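Local structure of probable fumarate reductase Ifc3 (Shewanella frigidimarina, 1QO8) at residues C68-G71 and H72-P75; E29-E32 and N33-K37. The protein catalyses the essentially one-way reduction of fumarate to succinate in vitro, using FAD and four covalently bound haems c. One frame throughout, in Å; residues are numbered along the deposited sequence.

How the contacts relate
The two contacts follow one another along the haem domain: contact 2 (29-32 with 33-37) is complete before contact 1 (68-71 with 72-75) begins, so they neither nest nor cross. Contact 2 closes the first turns of helix 30-40, while contact 1 folds a loop back on itself between helices 43-46 and 107-115. Their centres lie about 14 Å apart and their nearest atoms about 5 Å, so they do not touch. Thr66 lies between them, bonded to Lys70 of contact 1 and to Glu29 and Asn33 of contact 2. His19 and His72 hold one haem iron from its two axial positions, and Glu32 bonds to His19, so both contacts serve the same haem.

Contact 1: residues C68-G71 and H72-P75; sequences CHKG and HEEP. With HEM (protoporphyrin IX containing Fe), chain F.
Lys70 overlaps Glu73 through the aliphatic parts of both chains, which lie side by side and point the same way, Lys70 CB being 3.7 Å from Glu73 CG. Glu73 adopts the alignment because its CG stands between its own backbone N and carbonyl carbon (chi1 73°). The charged ends stop short of a direct ion pair, with Lys70 NZ 5.3 Å from Glu73 OE2. A water joins them, accepting from Lys70 NZ at 2.9 Å and donating to Glu73 OE2 at 3.1 Å. Lys70 NZ is also bonded to Thr66 O, so the ammonium group is held by a water and by the carbonyl of Thr66.

Round the turn the chain grips a haem propionate with two consecutive amides. Gly71 N donates to O1D of the haem at 2.9 Å. The other propionate oxygen, O2D, accepts from His72 N at 2.8 Å through a more bent bond (133° at the hydrogen). A side chain on Gly71 would run into the porphyrin. Gly71 CA lies over the face of the His72 ring in a CH-pi contact, 4.2 Å from its centroid.

That imidazole coordinates the haem iron, His72 NE2 to FE being 2.0 Å, with His19 as the second axial ligand. Asp4 takes a hydrogen bond at ND1, on the far side of the ring from the metal. The bond probably fixes the rotation of the imidazole and is likely to make it a more electron-rich ligand. Carboxylate and iron are thus held by neighbouring residues, which locks this bis-histidine haem to the loop at its centre and its margin.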
loop_
_atom_site.group_PDB
_atom_site.type_symbol
_atom_site.label_atom_id
_atom_site.label_comp_id
_atom_site.label_asym_id
_atom_site.label_seq_id
_atom_site.Cartn_x
_atom_site.Cartn_y
_atom_site.Cartn_z
ATOM N N CYS A 68 -27.091 -18.389 -15.693
ATOM C CA CYS A 68 -28.310 -17.920 -15.114
ATOM C C CYS A 68 -29.302 -19.007 -14.627
ATOM O O CYS A 68 -29.985 -18.739 -13.632
ATOM C CB CYS A 68 -29.101 -17.111 -16.217
ATOM S SG CYS A 68 -28.014 -15.760 -16.899
ATOM N N HIS A 69 -29.706 -19.911 -15.557
ATOM C CA HIS A 69 -30.754 -20.850 -15.147
ATOM C C HIS A 69 -30.119 -21.778 -14.079
ATOM O O HIS A 69 -29.028 -22.206 -14.383
ATOM C CB HIS A 69 -31.201 -21.757 -16.294
ATOM C CG HIS A 69 -31.988 -20.853 -17.248
ATOM N ND1 HIS A 69 -33.257 -20.483 -16.870
ATOM C CD2 HIS A 69 -31.738 -20.325 -18.437
ATOM C CE1 HIS A 69 -33.812 -19.791 -17.835
ATOM N NE2 HIS A 69 -32.931 -19.666 -18.791
ATOM N N LYS A 70 -30.747 -22.054 -12.949
ATOM C CA LYS A 70 -30.073 -22.993 -12.026
ATOM C C LYS A 70 -30.813 -24.306 -11.909
ATOM O O LYS A 70 -32.058 -24.372 -11.794
ATOM C CB LYS A 70 -29.986 -22.262 -10.664
ATOM C CG LYS A 70 -28.955 -21.135 -10.611
ATOM C CD LYS A 70 -27.498 -21.497 -10.779
ATOM C CE LYS A 70 -26.616 -20.294 -11.198
ATOM N NZ LYS A 70 -25.157 -20.666 -11.297
ATOM N N GLY A 71 -30.089 -25.402 -11.692
ATOM C CA GLY A 71 -30.691 -26.700 -11.390
ATOM C C GLY A 71 -31.566 -26.696 -10.169
ATOM O O GLY A 71 -32.664 -27.280 -10.114
ATOM N N HIS A 72 -31.019 -26.184 -9.048
ATOM C CA HIS A 72 -31.501 -26.587 -7.722
ATOM C C HIS A 72 -31.547 -25.295 -6.881
ATOM O O HIS A 72 -31.497 -25.338 -5.669
ATOM C CB HIS A 72 -30.541 -27.688 -7.127
ATOM C CG HIS A 72 -30.574 -28.932 -8.019
ATOM N ND1 HIS A 72 -31.786 -29.592 -8.115
ATOM C CD2 HIS A 72 -29.755 -29.595 -8.818
ATOM C CE1 HIS A 72 -31.662 -30.534 -9.020
ATOM N NE2 HIS A 72 -30.433 -30.671 -9.445
ATOM N N GLU A 73 -31.695 -24.107 -7.478
ATOM C CA GLU A 73 -31.787 -22.858 -6.726
ATOM C C GLU A 73 -32.317 -21.676 -7.539
ATOM O O GLU A 73 -32.516 -21.729 -8.740
ATOM C CB GLU A 73 -30.445 -22.449 -6.079
ATOM C CG GLU A 73 -29.429 -21.941 -7.049
ATOM C CD GLU A 73 -28.027 -21.691 -6.548
ATOM O OE1 GLU A 73 -27.283 -22.622 -6.228
ATOM O OE2 GLU A 73 -27.464 -20.593 -6.524
ATOM N N GLU A 74 -32.635 -20.615 -6.779
ATOM C CA GLU A 74 -33.169 -19.392 -7.409
ATOM C C GLU A 74 -32.346 -19.011 -8.599
ATOM O O GLU A 74 -31.111 -19.010 -8.550
ATOM C CB GLU A 74 -33.160 -18.250 -6.361
ATOM C CG GLU A 74 -33.615 -16.874 -6.916
ATOM C CD GLU A 74 -33.515 -15.912 -5.714
ATOM O OE1 GLU A 74 -32.477 -15.808 -5.040
ATOM O OE2 GLU A 74 -34.557 -15.426 -5.312
ATOM N N PRO A 75 -32.948 -18.863 -9.783
ATOM C CA PRO A 75 -32.196 -18.397 -10.942
ATOM C C PRO A 75 -31.530 -17.013 -10.767
ATOM O O PRO A 75 -31.918 -16.228 -9.896
ATOM C CB PRO A 75 -33.294 -18.457 -12.002
ATOM C CG PRO A 75 -34.551 -18.150 -11.326
ATOM C CD PRO A 75 -34.401 -18.545 -9.890
HETATM C CHA HEM F . -26.164 -29.733 -9.319
HETATM C CHB HEM F . -28.684 -33.678 -7.900
HETATM C CHC HEM F . -31.638 -33.350 -11.724
HETATM C CHD HEM F . -29.175 -29.409 -13.119
HETATM C C1A HEM F . -26.597 -30.871 -8.655
HETATM C C2A HEM F . -25.891 -31.435 -7.518
HETATM C C3A HEM F . -26.614 -32.487 -7.136
HETATM C C4A HEM F . -27.758 -32.621 -7.993
HETATM C CMA HEM F . -26.377 -33.459 -5.969
HETATM C CAA HEM F . -24.573 -30.897 -6.898
HETATM C CBA HEM F . -24.442 -29.683 -6.024
HETATM C CGA HEM F . -23.232 -29.322 -5.194
HETATM O O1A HEM F . -23.527 -28.907 -4.003
HETATM O O2A HEM F . -22.029 -29.377 -5.606
HETATM C C1B HEM F . -29.757 -33.860 -8.738
HETATM C C2B HEM F . -30.878 -34.775 -8.535
HETATM C C3B HEM F . -31.725 -34.653 -9.563
HETATM C C4B HEM F . -31.123 -33.709 -10.479
HETATM C CMB HEM F . -31.040 -35.648 -7.268
HETATM C CAB HEM F . -33.098 -35.294 -9.769
HETATM C CBB HEM F . -34.111 -35.569 -8.915
HETATM C C1C HEM F . -31.182 -32.277 -12.476
HETATM C C2C HEM F . -31.710 -31.844 -13.754
HETATM C C3C HEM F . -31.068 -30.764 -14.095
HETATM C C4C HEM F . -30.076 -30.466 -13.098
HETATM C CMC HEM F . -32.855 -32.572 -14.502
HETATM C CAC HEM F . -31.268 -29.768 -15.284
HETATM C CBC HEM F . -32.522 -29.394 -15.642
HETATM C C1D HEM F . -28.171 -29.108 -12.224
HETATM C C2D HEM F . -27.238 -28.013 -12.280
HETATM C C3D HEM F . -26.447 -28.107 -11.227
HETATM C C4D HEM F . -26.820 -29.303 -10.461
HETATM C CMD HEM F . -27.282 -26.948 -13.418
HETATM C CAD HEM F . -25.311 -27.181 -10.709
HETATM C CBD HEM F . -25.924 -26.309 -9.564
HETATM C CGD HEM F . -27.250 -25.643 -9.878
HETATM O O1D HEM F . -27.321 -25.046 -10.997
HETATM O O2D HEM F . -28.214 -25.688 -9.080
HETATM N NA HEM F . -27.697 -31.658 -8.983
HETATM N NB HEM F . -29.961 -33.220 -9.921
HETATM N NC HEM F . -30.141 -31.434 -12.109
HETATM N ND HEM F . -27.884 -29.863 -11.120
HETATM FE FE HEM F . -28.982 -31.491 -10.526
HETATM O O HOH W 1 -33.921 -24.566 -9.947
HETATM O O HOH W 2 -25.092 -21.056 -8.388
#

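Contact 2: residues E29-E32 and N33-K37; sequences ETHE and NAQCK. With HEM (protoporphyrin IX containing Fe), chain E.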
loop_
_atom_site.group_PDB
_atom_site.type_symbol
_atom_site.label_atom_id
_atom_site.label_comp_id
_atom_site.label_asym_id
_atom_site.label_seq_id
_atom_site.Cartn_x
_atom_site.Cartn_y
_atom_site.Cartn_z
ATOM N N GLU A 29 -19.542 -27.420 -14.961
ATOM C CA GLU A 29 -20.880 -27.857 -15.390
ATOM C C GLU A 29 -21.054 -28.174 -16.852
ATOM O O GLU A 29 -22.069 -27.941 -17.550
ATOM C CB GLU A 29 -21.930 -26.868 -14.855
ATOM C CG GLU A 29 -21.716 -26.610 -13.337
ATOM C CD GLU A 29 -22.620 -25.564 -12.753
ATOM O OE1 GLU A 29 -23.410 -24.867 -13.475
ATOM O OE2 GLU A 29 -22.696 -25.343 -11.519
ATOM N N THR A 30 -20.027 -28.746 -17.462
ATOM C CA THR A 30 -19.890 -28.938 -18.890
ATOM C C THR A 30 -20.994 -29.809 -19.449
ATOM O O THR A 30 -21.900 -29.430 -20.202
ATOM C CB THR A 30 -18.493 -29.579 -19.131
ATOM O OG1 THR A 30 -17.564 -28.672 -18.500
ATOM C CG2 THR A 30 -18.133 -29.680 -20.601
ATOM N N HIS A 31 -21.020 -31.029 -18.878
ATOM C CA HIS A 31 -22.022 -32.035 -19.275
ATOM C C HIS A 31 -23.381 -31.448 -19.161
ATOM O O HIS A 31 -24.174 -31.597 -20.085
ATOM C CB HIS A 31 -21.942 -33.302 -18.333
ATOM C CG HIS A 31 -22.863 -34.376 -18.855
ATOM N ND1 HIS A 31 -22.478 -35.149 -19.929
ATOM C CD2 HIS A 31 -24.117 -34.763 -18.518
ATOM C CE1 HIS A 31 -23.474 -35.987 -20.204
ATOM N NE2 HIS A 31 -24.485 -35.789 -19.359
ATOM N N GLU A 32 -23.808 -30.823 -18.055
ATOM C CA GLU A 32 -25.164 -30.345 -17.905
ATOM C C GLU A 32 -25.533 -29.309 -18.996
ATOM O O GLU A 32 -26.664 -29.328 -19.580
ATOM C CB GLU A 32 -25.329 -29.780 -16.497
ATOM C CG GLU A 32 -25.170 -30.778 -15.366
ATOM C CD GLU A 32 -23.799 -31.270 -15.044
ATOM O OE1 GLU A 32 -22.764 -30.780 -15.563
ATOM O OE2 GLU A 32 -23.761 -32.260 -14.275
ATOM N N ASN A 33 -24.606 -28.423 -19.281
ATOM C CA ASN A 33 -24.870 -27.344 -20.243
ATOM C C ASN A 33 -24.838 -27.875 -21.692
ATOM O O ASN A 33 -25.546 -27.435 -22.579
ATOM C CB ASN A 33 -23.786 -26.246 -20.133
ATOM C CG ASN A 33 -24.049 -25.279 -19.020
ATOM O OD1 ASN A 33 -24.863 -24.361 -19.182
ATOM N ND2 ASN A 33 -23.436 -25.413 -17.817
ATOM N N ALA A 34 -24.053 -28.905 -21.989
ATOM C CA ALA A 34 -24.184 -29.597 -23.273
ATOM C C ALA A 34 -25.588 -30.168 -23.444
ATOM O O ALA A 34 -26.147 -30.030 -24.567
ATOM C CB ALA A 34 -23.068 -30.588 -23.513
ATOM N N GLN A 35 -26.235 -30.630 -22.393
ATOM C CA GLN A 35 -27.586 -31.143 -22.389
ATOM C C GLN A 35 -28.685 -30.147 -22.541
ATOM O O GLN A 35 -29.560 -30.348 -23.411
ATOM C CB GLN A 35 -27.834 -31.934 -21.056
ATOM C CG GLN A 35 -26.887 -33.145 -20.958
ATOM C CD GLN A 35 -27.110 -34.069 -22.157
ATOM O OE1 GLN A 35 -26.179 -34.212 -22.898
ATOM N NE2 GLN A 35 -28.272 -34.599 -22.502
ATOM N N CYS A 36 -28.648 -29.011 -21.802
ATOM C CA CYS A 36 -29.448 -27.845 -22.189
ATOM C C CYS A 36 -29.424 -27.618 -23.676
ATOM O O CYS A 36 -30.542 -27.504 -24.164
ATOM C CB CYS A 36 -29.066 -26.453 -21.613
ATOM S SG CYS A 36 -28.403 -26.582 -19.934
ATOM N N LYS A 37 -28.310 -27.493 -24.337
ATOM C CA LYS A 37 -28.251 -27.075 -25.725
ATOM C C LYS A 37 -28.742 -28.186 -26.657
ATOM O O LYS A 37 -29.465 -27.829 -27.582
ATOM C CB LYS A 37 -26.827 -26.607 -26.104
ATOM C CG LYS A 37 -26.394 -25.250 -25.497
ATOM C CD LYS A 37 -24.905 -24.933 -25.781
ATOM C CE LYS A 37 -24.499 -23.582 -25.143
ATOM N NZ LYS A 37 -23.233 -23.016 -25.767
HETATM C CHA HEM E . -38.559 -26.567 -19.967
HETATM C CHB HEM E . -34.117 -24.762 -19.488
HETATM C CHC HEM E . -32.124 -29.114 -19.985
HETATM C CHD HEM E . -36.336 -30.285 -22.039
HETATM C C1A HEM E . -37.506 -25.711 -19.683
HETATM C C2A HEM E . -37.642 -24.385 -19.162
HETATM C C3A HEM E . -36.421 -23.851 -19.003
HETATM C C4A HEM E . -35.477 -24.865 -19.381
HETATM C CMA HEM E . -36.082 -22.412 -18.509
HETATM C CAA HEM E . -39.002 -23.714 -18.863
HETATM C CBA HEM E . -39.332 -22.772 -19.982
HETATM C CGA HEM E . -40.563 -21.930 -19.748
HETATM O O1A HEM E . -41.112 -21.603 -20.831
HETATM O O2A HEM E . -40.800 -21.699 -18.531
HETATM C C1B HEM E . -33.202 -25.762 -19.467
HETATM C C2B HEM E . -31.888 -25.704 -18.918
HETATM C C3B HEM E . -31.372 -26.912 -19.031
HETATM C C4B HEM E . -32.338 -27.787 -19.683
HETATM C CMB HEM E . -31.172 -24.430 -18.350
HETATM C CAB HEM E . -30.043 -27.438 -18.480
HETATM C CBB HEM E . -29.588 -27.145 -17.256
HETATM C C1C HEM E . -33.113 -29.794 -20.686
HETATM C C2C HEM E . -32.953 -31.109 -21.295
HETATM C C3C HEM E . -34.133 -31.450 -21.821
HETATM C C4C HEM E . -35.045 -30.364 -21.644
HETATM C CMC HEM E . -31.649 -31.905 -21.230
HETATM C CAC HEM E . -34.577 -32.774 -22.512
HETATM C CBC HEM E . -34.081 -33.981 -21.958
HETATM C C1D HEM E . -37.328 -29.447 -21.612
HETATM C C2D HEM E . -38.753 -29.544 -21.905
HETATM C C3D HEM E . -39.352 -28.564 -21.333
HETATM C C4D HEM E . -38.336 -27.738 -20.662
HETATM C CMD HEM E . -39.309 -30.786 -22.695
HETATM C CAD HEM E . -40.860 -28.204 -21.331
HETATM C CBD HEM E . -41.077 -27.368 -22.660
HETATM C CGD HEM E . -42.456 -27.525 -23.207
HETATM O O1D HEM E . -42.959 -28.697 -23.291
HETATM O O2D HEM E . -43.035 -26.412 -23.485
HETATM N NA HEM E . -36.146 -25.988 -19.801
HETATM N NB HEM E . -33.456 -27.063 -19.847
HETATM N NC HEM E . -34.378 -29.340 -20.970
HETATM N ND HEM E . -37.108 -28.316 -20.880
HETATM FE FE HEM E . -35.274 -27.706 -20.350
#
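Successive i to i+4 backbone hydrogen bonds carry the chain from the N-cap Glu29 into the first turns of helix 30-40, from Asn33 N to Glu29 O (3.1 Å) through Ala34 N to Thr30 O (2.8 Å) and Gln35 N to His31 O, to Cys36 N with Glu32 O (3.0 Å). The carbonyl oxygen of Glu29 is gripped twice by the same residue. Besides the amide N of Asn33, the side-chain ND2 reaches Glu29 O at 2.9 Å, coming from above the carbonyl plane, 39° out of it, while the oxygen lies close to the plane of the asparagine amide. ND2 is also bonded to Thr66 OG1, which fixes the amide's rotation. With an alanine here, Glu29 O would probably lose its side-chain donor, keeping the bond from the backbone amide, and Thr66 would probably lose one of its ties to the helix.

One turn apart, His31 and Gln35 cross at a slant, the ring and amide planes only 12° from parallel. With CG of His31 anti to its backbone N (chi1 -174°), the imidazole makes a van der Waals contact with the aliphatic part of its neighbour, His31 NE2 lying 3.9 Å from Gln35 CG.

Glu29 forms a salt bridge with Lys292 of the flavoprotein-like region, tying the haem domain to it. Glu32 OE2 is bonded to His19 ND1, a second-shell contact that positions an axial haem ligand and probably polarises it. At the other end, Cys36 SG lies 2.4 Å from CAB of a second haem, doubtful as a distance but consistent with the thioether expected there by similarity. Cys36 opens the Cys-x-x-Cys-His haem-attachment motif, completed by Cys39 and the iron ligand His40, typical of c-type cytochromes.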